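PDB 4GV8: DUTPase from Staphylococcus phage 11, which probably catalyses the hydrolysis of dUTP to dUMP and pyrophosphate as a homotrimeric dUTPase, and probably moonlights in a second role. Local coordinates for residues L5-L10 with V49-P54; V36-E41 with I120-T125; G59-R64 with G78-G83. All blocks are in the same frame, centred on the assembly; numbering follows the deposited sequence.

Overall arrangement
The three contacts sample different parts of a jelly-roll subunit within a trimer. Interaction 3 joins neighbouring strands of the main sheet, its centre about 9 Å from that of the chain, and touches two bound nucleotides, each in a different active site. Interaction 1 lies about 12 Å from it between centres and packs directly on it: Ile53 CD1 reaches Ile80 O at 3.7 Å, linking the two-stranded ladder to the wall of the nucleotide pocket. Interaction 2 is remote, about 32 Å from interaction 1 and 27 Å from interaction 3 between centres, on the opposite side of the chain's centre from interaction 1. In sequence, interaction 3 is nested within the loop that interaction 2 closes.

Interaction 1: L5-L10 with V49-P54; sequences LQVRLL and VAVSIP
The guanidinium of Arg8 meets Ala50 obliquely, with NH1 of Arg8 4.3 Å from CB of Ala50, while CD2 of Leu10 lies over one of its faces, offset toward the rim. Alanine suits this place because its single methyl accommodates both neighbours; CD1 of Leu10 is 4.1 Å from CB of Ala50. Arg8 and Ala50 are also an antiparallel hydrogen-bonded pair, joined by Arg8 N to Ala50 O (2.8 Å) and Ala50 N to Arg8 O (2.9 Å). This two-stranded ladder belongs to the jelly-roll fold of trimeric dUTPases, and Leu5, Gln6 and Val7 pair in parallel with a strand of the second subunit, carrying the sheet across the interface. The face opposite Arg8 is apolar. CG1 of Val7, anti to the backbone N (chi1 -178°), meets CG1 of Val49 at 3.6 Å, whereas Leu9 lies beside Val49, with Leu9 CD2 3.8 Å from Val49 CG2. Compact, beta-branched valines fit here, favouring extended backbone while filling the ladder's apolar side. Near Gln6 a water accepts from Gln6 N and lies close to Ser52 O, and OE1 of Gln6 bonds Glu154 N of the second subunit; Ser52 OG is hydrogen-bonded to His85 NE2.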
loop_
_atom_site.group_PDB
_atom_site.type_symbol
_atom_site.label_atom_id
_atom_site.label_comp_id
_atom_site.label_asym_id
_atom_site.label_seq_id
_atom_site.Cartn_x
_atom_site.Cartn_y
_atom_site.Cartn_z
ATOM N N LEU B 5 -7.541 16.470 17.988
ATOM C CA LEU B 5 -7.766 15.015 17.953
ATOM C C LEU B 5 -7.494 14.396 19.343
ATOM O O LEU B 5 -6.403 14.527 19.907
ATOM C CB LEU B 5 -6.899 14.364 16.892
ATOM C CG LEU B 5 -6.942 12.833 16.776
ATOM C CD1 LEU B 5 -8.333 12.305 16.407
ATOM C CD2 LEU B 5 -5.859 12.444 15.780
ATOM N N GLN B 6 -8.514 13.749 19.906
ATOM C CA GLN B 6 -8.340 13.034 21.169
ATOM C C GLN B 6 -7.511 11.775 21.004
ATOM O O GLN B 6 -7.767 10.957 20.091
ATOM C CB GLN B 6 -9.689 12.641 21.757
ATOM C CG GLN B 6 -10.545 13.818 22.180
ATOM C CD GLN B 6 -11.848 13.319 22.769
ATOM O OE1 GLN B 6 -11.994 13.211 23.984
ATOM N NE2 GLN B 6 -12.773 12.957 21.908
ATOM N N VAL B 7 -6.543 11.613 21.903
ATOM C CA VAL B 7 -5.692 10.434 21.970
ATOM C C VAL B 7 -5.732 9.866 23.398
ATOM O O VAL B 7 -5.560 10.597 24.374
ATOM C CB VAL B 7 -4.228 10.789 21.584
ATOM C CG1 VAL B 7 -3.343 9.545 21.603
ATOM C CG2 VAL B 7 -4.168 11.526 20.236
ATOM N N ARG B 8 -5.957 8.557 23.517
ATOM C CA ARG B 8 -5.765 7.832 24.793
ATOM C C ARG B 8 -4.520 6.966 24.725
ATOM O O ARG B 8 -4.366 6.215 23.766
ATOM C CB ARG B 8 -6.966 6.913 25.112
ATOM C CG ARG B 8 -8.139 7.632 25.717
ATOM C CD ARG B 8 -9.351 6.758 25.962
ATOM N NE ARG B 8 -9.023 5.529 26.668
ATOM C CZ ARG B 8 -9.373 4.310 26.261
ATOM N NH1 ARG B 8 -10.108 4.097 25.144
ATOM N NH2 ARG B 8 -8.990 3.284 26.971
ATOM N N LEU B 9 -3.639 7.081 25.731
ATOM C CA LEU B 9 -2.533 6.178 25.917
ATOM C C LEU B 9 -3.055 5.022 26.774
ATOM O O LEU B 9 -3.707 5.252 27.795
ATOM C CB LEU B 9 -1.337 6.921 26.532
ATOM C CG LEU B 9 -0.800 8.159 25.784
ATOM C CD1 LEU B 9 0.487 8.640 26.447
ATOM C CD2 LEU B 9 -0.533 7.887 24.290
ATOM N N LEU B 10 -2.832 3.783 26.342
ATOM C CA LEU B 10 -3.498 2.603 26.991
ATOM C C LEU B 10 -2.573 1.832 27.914
ATOM O O LEU B 10 -2.999 0.925 28.643
ATOM C CB LEU B 10 -4.150 1.659 25.964
ATOM C CG LEU B 10 -5.086 2.367 24.920
ATOM C CD1 LEU B 10 -5.394 1.455 23.706
ATOM C CD2 LEU B 10 -6.360 2.923 25.568
ATOM N N VAL B 49 -2.100 2.798 21.765
ATOM C CA VAL B 49 -2.681 4.132 21.568
ATOM C C VAL B 49 -4.069 3.936 20.939
ATOM O O VAL B 49 -4.208 3.142 20.009
ATOM C CB VAL B 49 -1.747 5.026 20.709
ATOM C CG1 VAL B 49 -2.440 6.307 20.261
ATOM C CG2 VAL B 49 -0.454 5.320 21.466
ATOM N N ALA B 50 -5.090 4.600 21.493
ATOM C CA ALA B 50 -6.388 4.779 20.813
ATOM C C ALA B 50 -6.557 6.276 20.410
ATOM O O ALA B 50 -6.058 7.193 21.066
ATOM C CB ALA B 50 -7.558 4.297 21.674
ATOM N N VAL B 51 -7.214 6.503 19.275
ATOM C CA VAL B 51 -7.561 7.859 18.848
ATOM C C VAL B 51 -9.085 7.859 18.633
ATOM O O VAL B 51 -9.696 6.786 18.545
ATOM C CB VAL B 51 -6.769 8.283 17.568
ATOM C CG1 VAL B 51 -5.251 8.329 17.839
ATOM C CG2 VAL B 51 -7.108 7.351 16.396
ATOM N N SER B 52 -9.699 9.041 18.587
ATOM C CA SER B 52 -11.091 9.202 18.176
ATOM C C SER B 52 -11.143 10.139 16.954
ATOM O O SER B 52 -11.238 11.372 17.090
ATOM C CB SER B 52 -11.964 9.769 19.295
ATOM O OG SER B 52 -13.331 9.679 18.947
ATOM N N ILE B 53 -11.059 9.536 15.774
ATOM C CA ILE B 53 -11.177 10.253 14.500
ATOM C C ILE B 53 -12.652 10.618 14.329
ATOM O O ILE B 53 -13.569 9.771 14.505
ATOM C CB ILE B 53 -10.665 9.381 13.319
ATOM C CG1 ILE B 53 -9.149 9.114 13.519
ATOM C CG2 ILE B 53 -10.926 10.019 11.925
ATOM C CD1 ILE B 53 -8.617 7.953 12.714
ATOM N N PRO B 54 -12.911 11.887 14.015
ATOM C CA PRO B 54 -14.317 12.204 13.814
ATOM C C PRO B 54 -14.873 11.617 12.498
ATOM O O PRO B 54 -14.116 11.345 11.538
ATOM C CB PRO B 54 -14.336 13.739 13.779
ATOM C CG PRO B 54 -12.989 14.172 14.233
ATOM C CD PRO B 54 -12.055 13.077 13.888
HETATM O O HOH W 1 -11.256 13.180 18.825
#

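Interaction 2: V36-E41 with I120-T125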
loop_
_atom_site.group_PDB
_atom_site.type_symbol
_atom_site.label_atom_id
_atom_site.label_comp_id
_atom_site.label_asym_id
_atom_site.label_seq_id
_atom_site.Cartn_x
_atom_site.Cartn_y
_atom_site.Cartn_z
ATOM N N VAL B 36 10.762 -9.917 18.106
ATOM C CA VAL B 36 11.645 -10.448 17.083
ATOM C C VAL B 36 10.773 -10.930 15.921
ATOM O O VAL B 36 9.764 -11.581 16.132
ATOM C CB VAL B 36 12.529 -11.608 17.641
ATOM C CG1 VAL B 36 13.355 -12.237 16.531
ATOM C CG2 VAL B 36 13.456 -11.050 18.716
ATOM N N LEU B 37 11.148 -10.561 14.708
ATOM C CA LEU B 37 10.413 -10.935 13.506
ATOM C C LEU B 37 11.402 -11.462 12.440
ATOM O O LEU B 37 12.207 -10.710 11.867
ATOM C CB LEU B 37 9.598 -9.727 13.002
ATOM C CG LEU B 37 8.342 -9.992 12.139
ATOM C CD1 LEU B 37 7.307 -10.813 12.944
ATOM C CD2 LEU B 37 7.758 -8.656 11.650
ATOM N N GLU B 38 11.326 -12.763 12.180
ATOM C CA GLU B 38 12.270 -13.436 11.299
ATOM C C GLU B 38 11.709 -13.455 9.868
ATOM O O GLU B 38 10.525 -13.179 9.658
ATOM C CB GLU B 38 12.524 -14.848 11.847
ATOM C CG GLU B 38 13.020 -14.836 13.297
ATOM C CD GLU B 38 14.177 -15.798 13.594
ATOM O OE1 GLU B 38 14.520 -16.631 12.727
ATOM O OE2 GLU B 38 14.749 -15.696 14.724
ATOM N N PRO B 39 12.560 -13.749 8.870
ATOM C CA PRO B 39 12.084 -13.730 7.482
ATOM C C PRO B 39 10.787 -14.487 7.275
ATOM O O PRO B 39 10.586 -15.629 7.781
ATOM C CB PRO B 39 13.221 -14.372 6.703
ATOM C CG PRO B 39 14.448 -14.088 7.527
ATOM C CD PRO B 39 14.008 -14.042 8.950
ATOM N N GLN B 40 9.901 -13.789 6.574
ATOM C CA GLN B 40 8.596 -14.252 6.162
ATOM C C GLN B 40 7.535 -14.215 7.276
ATOM O O GLN B 40 6.383 -14.514 6.994
ATOM C CB GLN B 40 8.699 -15.609 5.463
ATOM C CG GLN B 40 9.351 -15.523 4.094
ATOM C CD GLN B 40 8.667 -14.466 3.240
ATOM O OE1 GLN B 40 7.531 -14.647 2.826
ATOM N NE2 GLN B 40 9.359 -13.352 2.980
ATOM N N GLU B 41 7.923 -13.813 8.493
ATOM C CA GLU B 41 6.979 -13.716 9.655
ATOM C C GLU B 41 6.103 -12.475 9.646
ATOM O O GLU B 41 6.501 -11.426 9.146
ATOM C CB GLU B 41 7.727 -13.815 11.003
ATOM C CG GLU B 41 8.379 -15.201 11.145
ATOM C CD GLU B 41 8.974 -15.472 12.503
ATOM O OE1 GLU B 41 9.271 -14.505 13.217
ATOM O OE2 GLU B 41 9.220 -16.668 12.823
ATOM N N ILE B 120 21.629 -16.356 18.901
ATOM C CA ILE B 120 22.292 -16.339 17.582
ATOM C C ILE B 120 21.206 -16.715 16.608
ATOM O O ILE B 120 20.712 -17.856 16.612
ATOM C CB ILE B 120 23.524 -17.247 17.540
ATOM C CG1 ILE B 120 24.396 -16.981 18.810
ATOM C CG2 ILE B 120 24.337 -16.949 16.306
ATOM C CD1 ILE B 120 25.463 -18.022 19.073
ATOM N N ARG B 121 20.769 -15.716 15.846
ATOM C CA ARG B 121 19.503 -15.774 15.122
ATOM C C ARG B 121 19.749 -15.803 13.629
ATOM O O ARG B 121 20.790 -15.356 13.151
ATOM C CB ARG B 121 18.608 -14.558 15.432
ATOM C CG ARG B 121 18.139 -14.510 16.849
ATOM C CD ARG B 121 16.909 -13.665 17.041
ATOM N NE ARG B 121 16.458 -13.721 18.431
ATOM C CZ ARG B 121 15.726 -14.695 18.971
ATOM N NH1 ARG B 121 15.310 -15.756 18.256
ATOM N NH2 ARG B 121 15.416 -14.607 20.269
ATOM N N GLN B 122 18.775 -16.367 12.912
ATOM C CA GLN B 122 18.807 -16.444 11.469
ATOM C C GLN B 122 18.983 -15.030 10.834
ATOM O O GLN B 122 18.279 -14.068 11.189
ATOM C CB GLN B 122 17.504 -17.053 10.941
ATOM C CG GLN B 122 17.248 -18.504 11.294
ATOM C CD GLN B 122 15.991 -19.062 10.645
ATOM O OE1 GLN B 122 15.472 -18.503 9.657
ATOM N NE2 GLN B 122 15.514 -20.195 11.170
ATOM N N TYR B 123 19.874 -14.960 9.844
ATOM C CA TYR B 123 20.243 -13.721 9.186
ATOM C C TYR B 123 18.988 -13.179 8.469
ATOM O O TYR B 123 18.264 -13.946 7.825
ATOM C CB TYR B 123 21.460 -13.958 8.190
ATOM C CG TYR B 123 22.020 -12.648 7.601
ATOM C CD1 TYR B 123 22.912 -11.852 8.331
ATOM C CD2 TYR B 123 21.588 -12.158 6.373
ATOM C CE1 TYR B 123 23.398 -10.633 7.832
ATOM C CE2 TYR B 123 22.064 -10.934 5.854
ATOM C CZ TYR B 123 22.977 -10.178 6.586
ATOM O OH TYR B 123 23.470 -8.978 6.090
ATOM N N GLY B 124 18.704 -11.878 8.622
ATOM C CA GLY B 124 17.485 -11.267 8.044
ATOM C C GLY B 124 16.364 -11.047 9.077
ATOM O O GLY B 124 15.289 -10.482 8.773
ATOM N N THR B 125 16.621 -11.511 10.303
ATOM C CA THR B 125 15.745 -11.291 11.448
ATOM C C THR B 125 15.907 -9.840 11.918
ATOM O O THR B 125 17.038 -9.311 11.958
ATOM C CB THR B 125 16.106 -12.275 12.622
ATOM O OG1 THR B 125 15.807 -13.612 12.234
ATOM C CG2 THR B 125 15.328 -11.915 13.886
#
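Glu38 and Thr125 bring their CA atoms within 4.1 Å where two type II beta turns, Glu38 to Glu41 and Gln122 to Thr125, pack together without a hydrogen bond between them. Both turns adjoin short antiparallel strand pairs at the periphery of the jelly-roll, and residues 120-125 are probably part of the species-specific insert of this phage enzyme. Pro39 fits the second position of its turn, where its ring already fixes the required phi. Gly124 fills the third position of the other at a positive phi (102°) that glycine adopts easily, and a side-chain carbon there would crowd CG of Pro39. Thr125 is the centre of the packing: its OG1 lies against the Glu38 carboxylate, 3.0 Å from CD, yet donates its proton to Gln122 O at 2.7 Å. Its methyl CG2 presses on CG1 of Val36 at 3.3 Å, tighter than usual for two carbons. Val36 CG1 also covers one face of the Arg121 guanidinium. At the edge of that group, near its plane, OE2 of Glu38 forms a long salt bridge to NH1 of Arg121 (3.6 Å), with the carboxylate and guanidinium planes 83° apart. Arg121 has a second acidic partner, Asp118, whose OD1 bridges to NH2. Asn94 ND2 bonds both Leu37 O and Gly124 O. Across the first turn, Glu38 N donates to Glu41 OE1 at 2.9 Å, from above the carboxylate plane.

Interaction 3: G59-R64 with G78-G83. With DUP (2'-deoxyuridine 5'-alpha,beta-imido-triphosphate), chain J; DUP (2'-deoxyuridine 5'-alpha,beta-imido-triphosphate), chain L.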
loop_
_atom_site.group_PDB
_atom_site.type_symbol
_atom_site.label_atom_id
_atom_site.label_comp_id
_atom_site.label_asym_id
_atom_site.label_seq_id
_atom_site.Cartn_x
_atom_site.Cartn_y
_atom_site.Cartn_z
ATOM N N GLY B 59 -8.290 7.589 9.094
ATOM C CA GLY B 59 -6.896 7.553 9.395
ATOM C C GLY B 59 -6.247 6.488 8.507
ATOM O O GLY B 59 -6.798 5.409 8.227
ATOM N N LEU B 60 -5.058 6.801 8.057
ATOM C CA LEU B 60 -4.225 5.869 7.299
ATOM C C LEU B 60 -2.982 5.609 8.111
ATOM O O LEU B 60 -2.114 6.489 8.287
ATOM C CB LEU B 60 -3.862 6.483 5.971
ATOM C CG LEU B 60 -5.064 6.861 5.087
ATOM C CD1 LEU B 60 -4.492 7.671 3.919
ATOM C CD2 LEU B 60 -5.859 5.608 4.664
ATOM N N LEU B 61 -2.925 4.404 8.646
ATOM C CA LEU B 61 -1.825 3.999 9.455
ATOM C C LEU B 61 -0.819 3.313 8.513
ATOM O O LEU B 61 -1.055 2.212 8.002
ATOM C CB LEU B 61 -2.333 3.055 10.569
ATOM C CG LEU B 61 -1.318 2.476 11.542
ATOM C CD1 LEU B 61 -0.648 3.597 12.313
ATOM C CD2 LEU B 61 -1.994 1.438 12.442
ATOM N N THR B 62 0.319 3.967 8.320
ATOM C CA THR B 62 1.103 3.763 7.133
ATOM C C THR B 62 2.608 3.806 7.392
ATOM O O THR B 62 3.105 4.253 8.443
ATOM C CB THR B 62 0.638 4.814 6.072
ATOM O OG1 THR B 62 0.999 4.346 4.757
ATOM C CG2 THR B 62 1.148 6.216 6.374
ATOM N N SER B 63 3.341 3.302 6.435
ATOM C CA SER B 63 4.794 3.164 6.558
ATOM C C SER B 63 5.514 4.531 6.584
ATOM O O SER B 63 4.985 5.546 6.082
ATOM C CB SER B 63 5.323 2.360 5.356
ATOM O OG SER B 63 5.205 3.143 4.117
ATOM N N ARG B 64 6.726 4.519 7.150
ATOM C CA ARG B 64 7.713 5.595 7.010
ATOM C C ARG B 64 8.679 5.198 5.901
ATOM O O ARG B 64 9.011 4.013 5.753
ATOM C CB ARG B 64 8.452 5.831 8.335
ATOM C CG ARG B 64 7.499 6.198 9.481
ATOM C CD ARG B 64 8.242 6.515 10.792
ATOM N NE ARG B 64 9.253 7.518 10.559
ATOM C CZ ARG B 64 10.463 7.511 11.094
ATOM N NH1 ARG B 64 10.793 6.553 11.945
ATOM N NH2 ARG B 64 11.318 8.497 10.819
ATOM N N GLY B 78 -3.221 0.596 7.186
ATOM C CA GLY B 78 -4.460 0.360 7.890
ATOM C C GLY B 78 -5.376 1.528 7.731
ATOM O O GLY B 78 -4.974 2.688 7.864
ATOM N N LYS B 79 -6.621 1.213 7.425
ATOM C CA LYS B 79 -7.683 2.226 7.349
ATOM C C LYS B 79 -8.348 2.239 8.712
ATOM O O LYS B 79 -8.948 1.243 9.143
ATOM C CB LYS B 79 -8.658 1.894 6.220
ATOM C CG LYS B 79 -8.067 2.111 4.825
ATOM C CD LYS B 79 -6.809 1.300 4.370
ATOM C CE LYS B 79 -7.087 -0.209 4.225
ATOM N NZ LYS B 79 -5.949 -0.981 3.649
ATOM N N ILE B 80 -8.206 3.356 9.405
ATOM C CA ILE B 80 -8.712 3.507 10.775
ATOM C C ILE B 80 -10.056 4.289 10.722
ATOM O O ILE B 80 -10.059 5.478 10.384
ATOM C CB ILE B 80 -7.693 4.269 11.709
ATOM C CG1 ILE B 80 -6.253 3.750 11.524
ATOM C CG2 ILE B 80 -8.153 4.238 13.189
ATOM C CD1 ILE B 80 -6.067 2.225 11.676
ATOM N N ASP B 81 -11.180 3.608 11.001
ATOM C CA ASP B 81 -12.499 4.260 10.923
ATOM C C ASP B 81 -12.727 5.243 12.064
ATOM O O ASP B 81 -12.258 5.048 13.222
ATOM C CB ASP B 81 -13.641 3.230 10.927
ATOM C CG ASP B 81 -13.490 2.186 9.854
ATOM O OD1 ASP B 81 -13.842 2.447 8.683
ATOM O OD2 ASP B 81 -13.030 1.074 10.198
ATOM N N ALA B 82 -13.529 6.255 11.737
ATOM C CA ALA B 82 -14.095 7.216 12.713
ATOM C C ALA B 82 -14.674 6.544 13.978
ATOM O O ALA B 82 -14.426 6.989 15.136
ATOM C CB ALA B 82 -15.135 8.126 12.028
ATOM N N GLY B 83 -15.367 5.424 13.862
ATOM C CA GLY B 83 -15.856 4.862 15.193
ATOM C C GLY B 83 -14.883 4.028 16.072
ATOM O O GLY B 83 -15.273 3.462 17.101
HETATM O O4 DUP J . -3.654 -1.803 10.118
HETATM C C4 DUP J . -4.783 -1.655 10.861
HETATM C C5 DUP J . -6.037 -1.688 10.276
HETATM C C6 DUP J . -7.142 -1.513 11.036
HETATM N N3 DUP J . -4.725 -1.375 12.173
HETATM C C2 DUP J . -5.842 -1.274 12.931
HETATM O O2 DUP J . -5.684 -1.103 14.246
HETATM N N1 DUP J . -7.067 -1.336 12.372
HETATM C "C1'" DUP J . -8.298 -1.181 13.157
HETATM C "C2'" DUP J . -8.930 0.198 12.941
HETATM C "C3'" DUP J . -10.117 -0.078 12.019
HETATM O "O3'" DUP J . -11.142 0.898 12.183
HETATM O "O4'" DUP J . -9.303 -2.153 12.739
HETATM C "C4'" DUP J . -10.537 -1.513 12.343
HETATM C "C5'" DUP J . -11.219 -2.240 11.185
HETATM O "O5'" DUP J . -10.470 -2.174 9.944
HETATM P PA DUP J . -10.876 -3.120 8.733
HETATM O O1A DUP J . -12.284 -2.720 8.393
HETATM O O2A DUP J . -9.687 -2.844 7.751
HETATM N N3A DUP J . -10.789 -4.746 9.230
HETATM P PB DUP J . -12.037 -5.871 8.946
HETATM O O1B DUP J . -12.975 -5.344 7.866
HETATM O O2B DUP J . -11.330 -7.206 8.677
HETATM O O3B DUP J . -12.762 -5.876 10.439
HETATM P PG DUP J . -14.236 -5.293 10.826
HETATM O O2G DUP J . -15.153 -6.461 10.594
HETATM O O1G DUP J . -14.515 -4.084 9.922
HETATM O O3G DUP J . -14.096 -4.805 12.251
HETATM O O4 DUP L . 8.426 6.883 -1.367
HETATM C C4 DUP L . 8.789 8.093 -0.917
HETATM C C5 DUP L . 8.448 8.516 0.362
HETATM C C6 DUP L . 8.855 9.782 0.814
HETATM N N3 DUP L . 9.494 8.917 -1.703
HETATM C C2 DUP L . 9.912 10.143 -1.233
HETATM O O2 DUP L . 10.629 10.941 -2.073
HETATM N N1 DUP L . 9.613 10.567 0.025
HETATM C "C1'" DUP L . 10.071 11.877 0.529
HETATM C "C2'" DUP L . 8.908 12.840 0.620
HETATM C "C3'" DUP L . 8.581 12.902 2.102
HETATM O "O3'" DUP L . 8.059 14.196 2.419
HETATM O "O4'" DUP L . 10.631 11.682 1.851
HETATM C "C4'" DUP L . 9.911 12.518 2.799
HETATM C "C5'" DUP L . 9.765 11.797 4.135
HETATM O "O5'" DUP L . 8.747 10.775 4.137
HETATM P PA DUP L . 8.516 9.945 5.513
HETATM O O1A DUP L . 7.656 8.771 5.095
HETATM O O2A DUP L . 8.061 10.807 6.643
HETATM N N3A DUP L . 10.068 9.351 5.808
HETATM P PB DUP L . 10.876 9.242 7.290
HETATM O O1B DUP L . 9.816 9.404 8.373
HETATM O O2B DUP L . 11.667 7.942 7.295
HETATM O O3B DUP L . 11.883 10.540 7.302
HETATM P PG DUP L . 11.678 12.101 7.837
HETATM O O2G DUP L . 10.210 12.363 8.205
HETATM O O1G DUP L . 12.521 11.927 9.035
HETATM O O3G DUP L . 12.239 12.870 6.680
#
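Leu61 and Ile80 meet beside a bound 2'-deoxyuridine imido-triphosphate, where CD1 of Ile80 lies 4.0 Å from Leu61 CB and 3.7 Å from the uracil C2. The strands carrying them are antiparallel neighbours in the main jelly-roll sheet and form part of the nucleotide pocket. Gly78 is suited to its place because CA comes within 3.2 Å of the uracil O4, and a CB would collide with that oxygen. Beyond the base, Asp81 grips the sugar hydroxyl twice: O3' donates to Asp81 OD2 at 2.7 Å and accepts from Asp81 N at 3.0 Å, a grip that fixes the 3'-hydroxyl of the sugar. Ser65, Gly66 and Gln136 of the third subunit help complete this site. The far end of residues 59-64 serves a different nucleotide, since NE of Arg64 (2.9 Å) and NH2 both donate to its beta-phosphate O1B. Arg64 NH1 is held by Lys133 O. Outward from the ligands, Lys79, on the other face of the sheet, sends NZ to Thr62 and Ser63 of the third subunit, tying this strand to that subunit. Gly78 is paired to Leu61 by two backbone bonds, and Ile80 N donates to Gly59 O at 2.8 Å.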